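PDB 4NLC: ribosomal RNA processing protein 6 from Trypanosoma brucei brucei, which probably degrades and processes RNA from its 3' end as an exosome-associated exoribonuclease, represented here by its catalytic core of exonuclease and HRDC domains. Local coordinates for residues L71-T76 and D120-C125; V95-H100 and G107-M112. The protein carries 1 engineered substitution. One frame throughout, in Å; residues are numbered along the deposited sequence.

Interaction 1: L71-T76 and D120-C125; sequences LTFVDT and DFIVDC
Asp120 O is gripped by three groups: Thr72 N donates to it at 3.1 Å, tilted out of the carbonyl plane, water 1 donates at 2.7 Å, and Leu71 CA adds a C-H...O contact. The same water meets Thr72 OG1, which stands beside its own backbone N, and sits above one face of the Phe121 ring, offset toward the rim. From here the two parallel strands run on in register. The bond from Val74 N to Ile122 O is short at 2.7 Å and almost straight at 177°, and Ile122 N and Asp124 N return bonds to Thr72 O and Val74 O. On the face of Leu71, Phe73 and Ile122, the two branches of the isoleucine divide the work. Its CD1 meets Leu71 CD1 at 3.9 Å, while Ile122 CG2 lies at the edge of the Phe73 ring, 3.6 Å from Phe73 CD1. Phe73 CG is anti to the backbone N (chi1 -178°). Farther out, Phe73 CZ comes 3.7 Å from Asp124 CB, ring and carboxylate planes 55° apart. On the other face Thr72 CB rests 3.8 Å from Phe121 CD1, the two side chains pointing the same way. Helix 77-87 packs on this face, helix 213-224 on the other. Asp124 OD2 forms a salt bridge with Arg209 and, like Asp75 OD2, accepts from water 2. The arginine and the shared water probably offset the repulsion between these two carboxylates where strand 71-74 completes the outer edge of the exonuclease sheet.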
ATOM      1  N   LEU A  71      -6.805  17.595 -15.971  1.00 31.53           N
ATOM      2  CA  LEU A  71      -5.945  16.876 -15.030  1.00 29.43           C
ATOM      3  C   LEU A  71      -5.307  17.917 -14.114  1.00 33.98           C
ATOM      4  O   LEU A  71      -4.687  18.869 -14.606  1.00 33.43           O
ATOM      5  CB  LEU A  71      -4.871  16.055 -15.766  1.00 29.07           C
ATOM      6  CG  LEU A  71      -3.752  15.418 -14.902  1.00 33.56           C
ATOM      7  CD1 LEU A  71      -4.308  14.424 -13.853  1.00 33.77           C
ATOM      8  CD2 LEU A  71      -2.712  14.746 -15.783  1.00 33.25           C
ATOM      9  N   THR A  72      -5.471  17.754 -12.793  1.00 30.82           N
ATOM     10  CA  THR A  72      -4.878  18.676 -11.814  1.00 30.06           C
ATOM     11  C   THR A  72      -3.915  17.925 -10.903  1.00 32.61           C
ATOM     12  O   THR A  72      -4.240  16.846 -10.400  1.00 31.69           O
ATOM     13  CB  THR A  72      -5.961  19.435 -11.040  1.00 35.82           C
ATOM     14  OG1 THR A  72      -6.826  20.085 -11.970  1.00 33.80           O
ATOM     15  CG2 THR A  72      -5.379  20.452 -10.019  1.00 29.51           C
ATOM     16  N   PHE A  73      -2.712  18.483 -10.741  1.00 29.19           N
ATOM     17  CA  PHE A  73      -1.691  17.929  -9.871  1.00 27.93           C
ATOM     18  C   PHE A  73      -1.784  18.713  -8.571  1.00 31.35           C
ATOM     19  O   PHE A  73      -1.623  19.921  -8.583  1.00 30.58           O
ATOM     20  CB  PHE A  73      -0.288  17.993 -10.510  1.00 29.22           C
ATOM     21  CG  PHE A  73       0.757  17.362  -9.612  1.00 29.71           C
ATOM     22  CD1 PHE A  73       0.829  15.985  -9.460  1.00 32.54           C
ATOM     23  CD2 PHE A  73       1.641  18.150  -8.888  1.00 31.86           C
ATOM     24  CE1 PHE A  73       1.766  15.402  -8.593  1.00 33.60           C
ATOM     25  CE2 PHE A  73       2.578  17.568  -8.025  1.00 34.85           C
ATOM     26  CZ  PHE A  73       2.629  16.201  -7.879  1.00 32.84           C
ATOM     27  N   VAL A  74      -2.111  18.027  -7.462  1.00 26.97           N
ATOM     28  CA  VAL A  74      -2.349  18.644  -6.160  1.00 26.38           C
ATOM     29  C   VAL A  74      -1.156  18.371  -5.244  1.00 30.54           C
ATOM     30  O   VAL A  74      -0.859  17.203  -4.948  1.00 28.11           O
ATOM     31  CB  VAL A  74      -3.690  18.118  -5.543  1.00 28.64           C
ATOM     32  CG1 VAL A  74      -3.863  18.594  -4.097  1.00 27.66           C
ATOM     33  CG2 VAL A  74      -4.901  18.478  -6.404  1.00 27.37           C
ATOM     34  N   ASP A  75      -0.477  19.451  -4.787  1.00 27.72           N
ATOM     35  CA  ASP A  75       0.672  19.267  -3.920  1.00 27.12           C
ATOM     36  C   ASP A  75       0.781  20.318  -2.830  1.00 29.64           C
ATOM     37  O   ASP A  75       1.841  20.428  -2.198  1.00 28.54           O
ATOM     38  CB  ASP A  75       1.988  19.121  -4.728  1.00 29.28           C
ATOM     39  CG  ASP A  75       2.492  20.347  -5.468  1.00 44.36           C
ATOM     40  OD1 ASP A  75       1.703  21.312  -5.642  1.00 43.28           O
ATOM     41  OD2 ASP A  75       3.661  20.316  -5.942  1.00 55.82           O
ATOM     42  N   THR A  76      -0.318  21.053  -2.558  1.00 27.10           N
ATOM     43  CA  THR A  76      -0.372  22.011  -1.423  1.00 27.41           C
ATOM     44  C   THR A  76      -1.641  21.731  -0.616  1.00 31.79           C
ATOM     45  O   THR A  76      -2.550  21.069  -1.148  1.00 30.61           O
ATOM     46  CB  THR A  76      -0.295  23.488  -1.852  1.00 31.09           C
ATOM     47  OG1 THR A  76      -1.476  23.841  -2.560  1.00 33.92           O
ATOM     48  CG2 THR A  76       0.938  23.811  -2.656  1.00 29.60           C
ATOM     49  N   ASP A 120      -9.794  14.447 -13.673  1.00 27.24           N
ATOM     50  CA  ASP A 120      -8.830  13.629 -12.966  1.00 26.22           C
ATOM     51  C   ASP A 120      -7.973  14.484 -12.037  1.00 30.47           C
ATOM     52  O   ASP A 120      -7.746  15.656 -12.315  1.00 30.33           O
ATOM     53  CB  ASP A 120      -7.928  12.899 -13.995  1.00 27.68           C
ATOM     54  CG  ASP A 120      -8.657  11.961 -14.943  1.00 32.62           C
ATOM     55  OD1 ASP A 120      -9.700  11.395 -14.544  1.00 29.60           O
ATOM     56  OD2 ASP A 120      -8.175  11.774 -16.070  1.00 42.17           O
ATOM     57  N   PHE A 121      -7.466  13.876 -10.953  1.00 27.05           N
ATOM     58  CA  PHE A 121      -6.596  14.509  -9.976  1.00 25.98           C
ATOM     59  C   PHE A 121      -5.477  13.562  -9.603  1.00 27.89           C
ATOM     60  O   PHE A 121      -5.657  12.343  -9.627  1.00 26.85           O
ATOM     61  CB  PHE A 121      -7.371  14.891  -8.712  1.00 27.51           C
ATOM     62  CG  PHE A 121      -8.481  15.892  -8.943  1.00 29.37           C
ATOM     63  CD1 PHE A 121      -8.214  17.263  -8.950  1.00 31.18           C
ATOM     64  CD2 PHE A 121      -9.793  15.468  -9.157  1.00 31.00           C
ATOM     65  CE1 PHE A 121      -9.241  18.191  -9.152  1.00 32.29           C
ATOM     66  CE2 PHE A 121     -10.823  16.396  -9.348  1.00 34.32           C
ATOM     67  CZ  PHE A 121     -10.538  17.754  -9.323  1.00 32.97           C
ATOM     68  N   ILE A 122      -4.312  14.125  -9.320  1.00 25.09           N
ATOM     69  CA  ILE A 122      -3.137  13.395  -8.828  1.00 25.89           C
ATOM     70  C   ILE A 122      -2.706  14.132  -7.596  1.00 29.04           C
ATOM     71  O   ILE A 122      -2.442  15.329  -7.676  1.00 27.11           O
ATOM     72  CB  ILE A 122      -1.989  13.188  -9.855  1.00 29.37           C
ATOM     73  CG1 ILE A 122      -2.412  12.197 -10.950  1.00 29.66           C
ATOM     74  CG2 ILE A 122      -0.704  12.704  -9.157  1.00 28.53           C
ATOM     75  CD1 ILE A 122      -1.510  12.214 -12.204  1.00 41.02           C
ATOM     76  N   VAL A 123      -2.737  13.437  -6.443  1.00 25.15           N
ATOM     77  CA  VAL A 123      -2.389  13.997  -5.156  1.00 25.56           C
ATOM     78  C   VAL A 123      -0.987  13.591  -4.705  1.00 28.70           C
ATOM     79  O   VAL A 123      -0.690  12.419  -4.560  1.00 27.62           O
ATOM     80  CB  VAL A 123      -3.467  13.726  -4.057  1.00 29.39           C
ATOM     81  CG1 VAL A 123      -3.107  14.427  -2.741  1.00 27.91           C
ATOM     82  CG2 VAL A 123      -4.830  14.200  -4.541  1.00 29.57           C
ATOM     83  N   ASP A 124      -0.159  14.594  -4.391  1.00 26.65           N
ATOM     84  CA  ASP A 124       1.159  14.317  -3.866  1.00 27.16           C
ATOM     85  C   ASP A 124       1.121  14.063  -2.354  1.00 32.71           C
ATOM     86  O   ASP A 124       1.295  14.980  -1.553  1.00 31.67           O
ATOM     87  CB  ASP A 124       2.173  15.393  -4.279  1.00 29.11           C
ATOM     88  CG  ASP A 124       3.600  15.035  -3.946  1.00 32.56           C
ATOM     89  OD1 ASP A 124       3.810  14.171  -3.057  1.00 30.63           O
ATOM     90  OD2 ASP A 124       4.509  15.648  -4.528  1.00 36.52           O
ATOM     91  N   CYS A 125       0.899  12.778  -1.997  1.00 32.63           N
ATOM     92  CA  CYS A 125       0.886  12.131  -0.666  1.00 33.13           C
ATOM     93  C   CYS A 125       2.120  12.381   0.126  1.00 36.21           C
ATOM     94  O   CYS A 125       2.118  12.050   1.307  1.00 38.24           O
ATOM     95  CB  CYS A 125       0.731  10.625  -0.826  1.00 33.32           C
ATOM     96  SG  CYS A 125      -0.890  10.117  -1.328  1.00 37.00           S
TER
HETATM   97  O   HOH W   1      -8.457  18.172 -13.039  1.00 25.79           O
HETATM   98  O   HOH W   2       5.072  17.815  -5.946  1.00 34.61           O

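Interaction 2: V95-H100 and G107-M112; sequences VDLEHH and GFTCLM
Glu98 and Leu111 form the hydrogen-bonded pair at the middle of this antiparallel hairpin, Glu98 N donating to Leu111 O at 2.8 Å. The return side is irregular: Glu98 O takes Cys110 N at 2.8 Å and Leu111 N only weakly at 3.4 Å. Two residues thus face one, a classic beta bulge that shifts the register before His99. Beyond it His100 and Phe108 exchange backbone bonds in both directions. Phe108 O is shared: it accepts from His100 N. The same oxygen also lies over one face of the His99 imidazole, 3.3 Å from His99 CD2 and offset toward the rim. His99 CG is anti to the backbone N (chi1 -173°), and the imidazole beyond it lies against the backbone at Gly107 and Phe108. The Phe108 ring in turn has His100 CB over one face, while the two rings are oblique, their planes at 39°. Cys110 SG closes on His100 CB at 3.6 Å. At the far end Leu97 and Met112 lie side by side, Leu97 CD2 touching Met112 CE at 3.7 Å, and Thr109 CG2 reaches the same leucine methyl at 3.9 Å. In the second shell, helix 152-162 supplies Trp157, stacked on His99, Lys160, bonded to His99 NE2, and Asp161, bonded to Thr109 OG1. The Glu98 carboxylate and that of Asp96 approach Asp222, and Asp96 also approaches Asp154. This cluster of acids is consistent with the two-metal DEDD site of RNase D-like exonucleases; the bulge at Glu98 thus lies at the root of one of these probable metal-binding carboxylates, with Asp96 two residues before it on the same strand.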
ATOM      1  N   VAL A  95     -10.659   5.824  -7.055  1.00 25.41           N
ATOM      2  CA  VAL A  95      -9.438   6.064  -6.314  1.00 24.21           C
ATOM      3  C   VAL A  95      -8.420   4.934  -6.550  1.00 30.16           C
ATOM      4  O   VAL A  95      -8.786   3.761  -6.687  1.00 30.90           O
ATOM      5  CB  VAL A  95      -9.710   6.284  -4.785  1.00 27.56           C
ATOM      6  CG1 VAL A  95      -8.446   6.761  -4.048  1.00 27.14           C
ATOM      7  CG2 VAL A  95     -10.880   7.252  -4.525  1.00 26.18           C
ATOM      8  N   ASP A  96      -7.136   5.306  -6.571  1.00 26.13           N
ATOM      9  CA  ASP A  96      -5.988   4.409  -6.612  1.00 26.37           C
ATOM     10  C   ASP A  96      -4.802   5.067  -5.873  1.00 30.39           C
ATOM     11  O   ASP A  96      -4.815   6.268  -5.596  1.00 30.35           O
ATOM     12  CB  ASP A  96      -5.621   3.958  -8.039  1.00 28.47           C
ATOM     13  CG  ASP A  96      -4.676   2.751  -8.105  1.00 36.27           C
ATOM     14  OD1 ASP A  96      -4.626   1.967  -7.113  1.00 33.96           O
ATOM     15  OD2 ASP A  96      -3.997   2.585  -9.149  1.00 42.39           O
ATOM     16  N   LEU A  97      -3.804   4.272  -5.518  1.00 26.29           N
ATOM     17  CA  LEU A  97      -2.639   4.766  -4.799  1.00 24.32           C
ATOM     18  C   LEU A  97      -1.380   4.196  -5.419  1.00 26.26           C
ATOM     19  O   LEU A  97      -1.406   3.068  -5.915  1.00 25.92           O
ATOM     20  CB  LEU A  97      -2.690   4.275  -3.326  1.00 24.13           C
ATOM     21  CG  LEU A  97      -3.850   4.653  -2.392  1.00 27.86           C
ATOM     22  CD1 LEU A  97      -3.682   3.973  -1.037  1.00 27.73           C
ATOM     23  CD2 LEU A  97      -3.901   6.126  -2.132  1.00 28.05           C
ATOM     24  N   GLU A  98      -0.260   4.938  -5.337  1.00 22.42           N
ATOM     25  CA  GLU A  98       1.069   4.406  -5.686  1.00 22.36           C
ATOM     26  C   GLU A  98       1.852   4.346  -4.363  1.00 27.36           C
ATOM     27  O   GLU A  98       1.587   5.134  -3.441  1.00 27.96           O
ATOM     28  CB  GLU A  98       1.784   5.187  -6.790  1.00 23.73           C
ATOM     29  CG  GLU A  98       1.001   5.272  -8.096  1.00 28.91           C
ATOM     30  CD  GLU A  98       0.654   3.969  -8.793  1.00 42.93           C
ATOM     31  OE1 GLU A  98       1.328   2.947  -8.537  1.00 31.54           O
ATOM     32  OE2 GLU A  98      -0.291   3.975  -9.613  1.00 47.46           O
ATOM     33  N   HIS A  99       2.746   3.384  -4.230  1.00 25.21           N
ATOM     34  CA  HIS A  99       3.420   3.101  -2.949  1.00 25.43           C
ATOM     35  C   HIS A  99       4.931   2.811  -3.108  1.00 30.81           C
ATOM     36  O   HIS A  99       5.401   2.549  -4.216  1.00 32.27           O
ATOM     37  CB  HIS A  99       2.675   1.878  -2.336  1.00 24.93           C
ATOM     38  CG  HIS A  99       3.050   1.464  -0.946  1.00 27.55           C
ATOM     39  ND1 HIS A  99       3.941   0.432  -0.723  1.00 29.25           N
ATOM     40  CD2 HIS A  99       2.538   1.858   0.242  1.00 28.67           C
ATOM     41  CE1 HIS A  99       4.005   0.283   0.592  1.00 28.93           C
ATOM     42  NE2 HIS A  99       3.192   1.127   1.216  1.00 28.92           N
ATOM     43  N   HIS A 100       5.684   2.888  -2.002  1.00 25.68           N
ATOM     44  CA  HIS A 100       7.109   2.584  -1.976  1.00 25.53           C
ATOM     45  C   HIS A 100       7.409   1.634  -0.813  1.00 29.17           C
ATOM     46  O   HIS A 100       7.026   1.905   0.317  1.00 27.03           O
ATOM     47  CB  HIS A 100       7.988   3.861  -1.887  1.00 25.84           C
ATOM     48  CG  HIS A 100       9.459   3.530  -1.906  1.00 29.15           C
ATOM     49  ND1 HIS A 100      10.111   3.197  -3.090  1.00 30.72           N
ATOM     50  CD2 HIS A 100      10.323   3.373  -0.876  1.00 30.24           C
ATOM     51  CE1 HIS A 100      11.357   2.903  -2.746  1.00 30.41           C
ATOM     52  NE2 HIS A 100      11.534   2.996  -1.427  1.00 30.79           N
ATOM     53  N   GLY A 107       6.981   0.777   4.672  1.00 26.51           N
ATOM     54  CA  GLY A 107       6.584   1.278   3.366  1.00 25.26           C
ATOM     55  C   GLY A 107       5.738   2.522   3.545  1.00 28.09           C
ATOM     56  O   GLY A 107       5.357   2.868   4.671  1.00 25.87           O
ATOM     57  N   PHE A 108       5.480   3.236   2.448  1.00 24.62           N
ATOM     58  CA  PHE A 108       4.657   4.438   2.517  1.00 23.18           C
ATOM     59  C   PHE A 108       3.979   4.751   1.200  1.00 25.86           C
ATOM     60  O   PHE A 108       4.548   4.530   0.136  1.00 25.34           O
ATOM     61  CB  PHE A 108       5.441   5.670   3.069  1.00 24.44           C
ATOM     62  CG  PHE A 108       6.715   6.039   2.341  1.00 25.55           C
ATOM     63  CD1 PHE A 108       6.675   6.786   1.170  1.00 26.44           C
ATOM     64  CD2 PHE A 108       7.960   5.672   2.850  1.00 27.62           C
ATOM     65  CE1 PHE A 108       7.858   7.131   0.500  1.00 27.95           C
ATOM     66  CE2 PHE A 108       9.138   5.992   2.170  1.00 29.54           C
ATOM     67  CZ  PHE A 108       9.083   6.737   1.009  1.00 27.64           C
ATOM     68  N   THR A 109       2.798   5.358   1.282  1.00 23.61           N
ATOM     69  CA  THR A 109       2.075   5.796   0.095  1.00 22.82           C
ATOM     70  C   THR A 109       2.765   7.022  -0.509  1.00 26.09           C
ATOM     71  O   THR A 109       3.060   7.989   0.199  1.00 24.94           O
ATOM     72  CB  THR A 109       0.617   6.059   0.431  1.00 23.39           C
ATOM     73  OG1 THR A 109       0.123   4.920   1.136  1.00 25.31           O
ATOM     74  CG2 THR A 109      -0.225   6.306  -0.825  1.00 18.79           C
ATOM     75  N   CYS A 110       2.963   6.987  -1.823  1.00 23.12           N
ATOM     76  CA  CYS A 110       3.611   8.058  -2.583  1.00 23.38           C
ATOM     77  C   CYS A 110       2.671   9.012  -3.321  1.00 26.97           C
ATOM     78  O   CYS A 110       2.995  10.191  -3.489  1.00 27.22           O
ATOM     79  CB  CYS A 110       4.605   7.448  -3.553  1.00 23.65           C
ATOM     80  SG  CYS A 110       6.040   6.733  -2.739  1.00 28.39           S
ATOM     81  N   LEU A 111       1.557   8.485  -3.819  1.00 22.55           N
ATOM     82  CA  LEU A 111       0.641   9.220  -4.672  1.00 22.82           C
ATOM     83  C   LEU A 111      -0.740   8.654  -4.540  1.00 28.29           C
ATOM     84  O   LEU A 111      -0.896   7.464  -4.271  1.00 28.09           O
ATOM     85  CB  LEU A 111       1.117   8.999  -6.111  1.00 23.10           C
ATOM     86  CG  LEU A 111       0.976  10.115  -7.122  1.00 27.95           C
ATOM     87  CD1 LEU A 111       1.821  11.340  -6.738  1.00 27.09           C
ATOM     88  CD2 LEU A 111       1.349   9.598  -8.519  1.00 30.90           C
ATOM     89  N   MET A 112      -1.745   9.520  -4.707  1.00 24.86           N
ATOM     90  CA  MET A 112      -3.151   9.128  -4.681  1.00 23.40           C
ATOM     91  C   MET A 112      -3.718   9.681  -5.992  1.00 27.66           C
ATOM     92  O   MET A 112      -3.457  10.827  -6.345  1.00 25.20           O
ATOM     93  CB  MET A 112      -3.896   9.726  -3.464  1.00 24.36           C
ATOM     94  CG  MET A 112      -5.394   9.429  -3.454  1.00 27.20           C
ATOM     95  SD  MET A 112      -6.282  10.165  -2.054  1.00 32.84           S
ATOM     96  CE  MET A 112      -5.934   8.981  -0.803  1.00 28.87           C
TER

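Strand 108-115 joins the two contacts, whose centres lie about 12 Å apart. It pairs with 92-100 in interaction 2 and, through a probable hydrogen bond from Val123 N to Met112 O of 2.7 Å, with the inner strand of interaction 1. Packing continues past that strand, with Cys125 CB 3.5 Å from Cys110 O. Arg209 spans both, bridging to Asp124 and weakly bonding Cys110 O, and helix 213-224 covers Ile122 and Leu111 while also carrying Asp222. Along the chain, interaction 2 is nested inside the loop closed by interaction 1: the outer pair extends the mixed sheet, and the inner hairpin bears two of the four acids of the probable active site, Asp96 and Glu98.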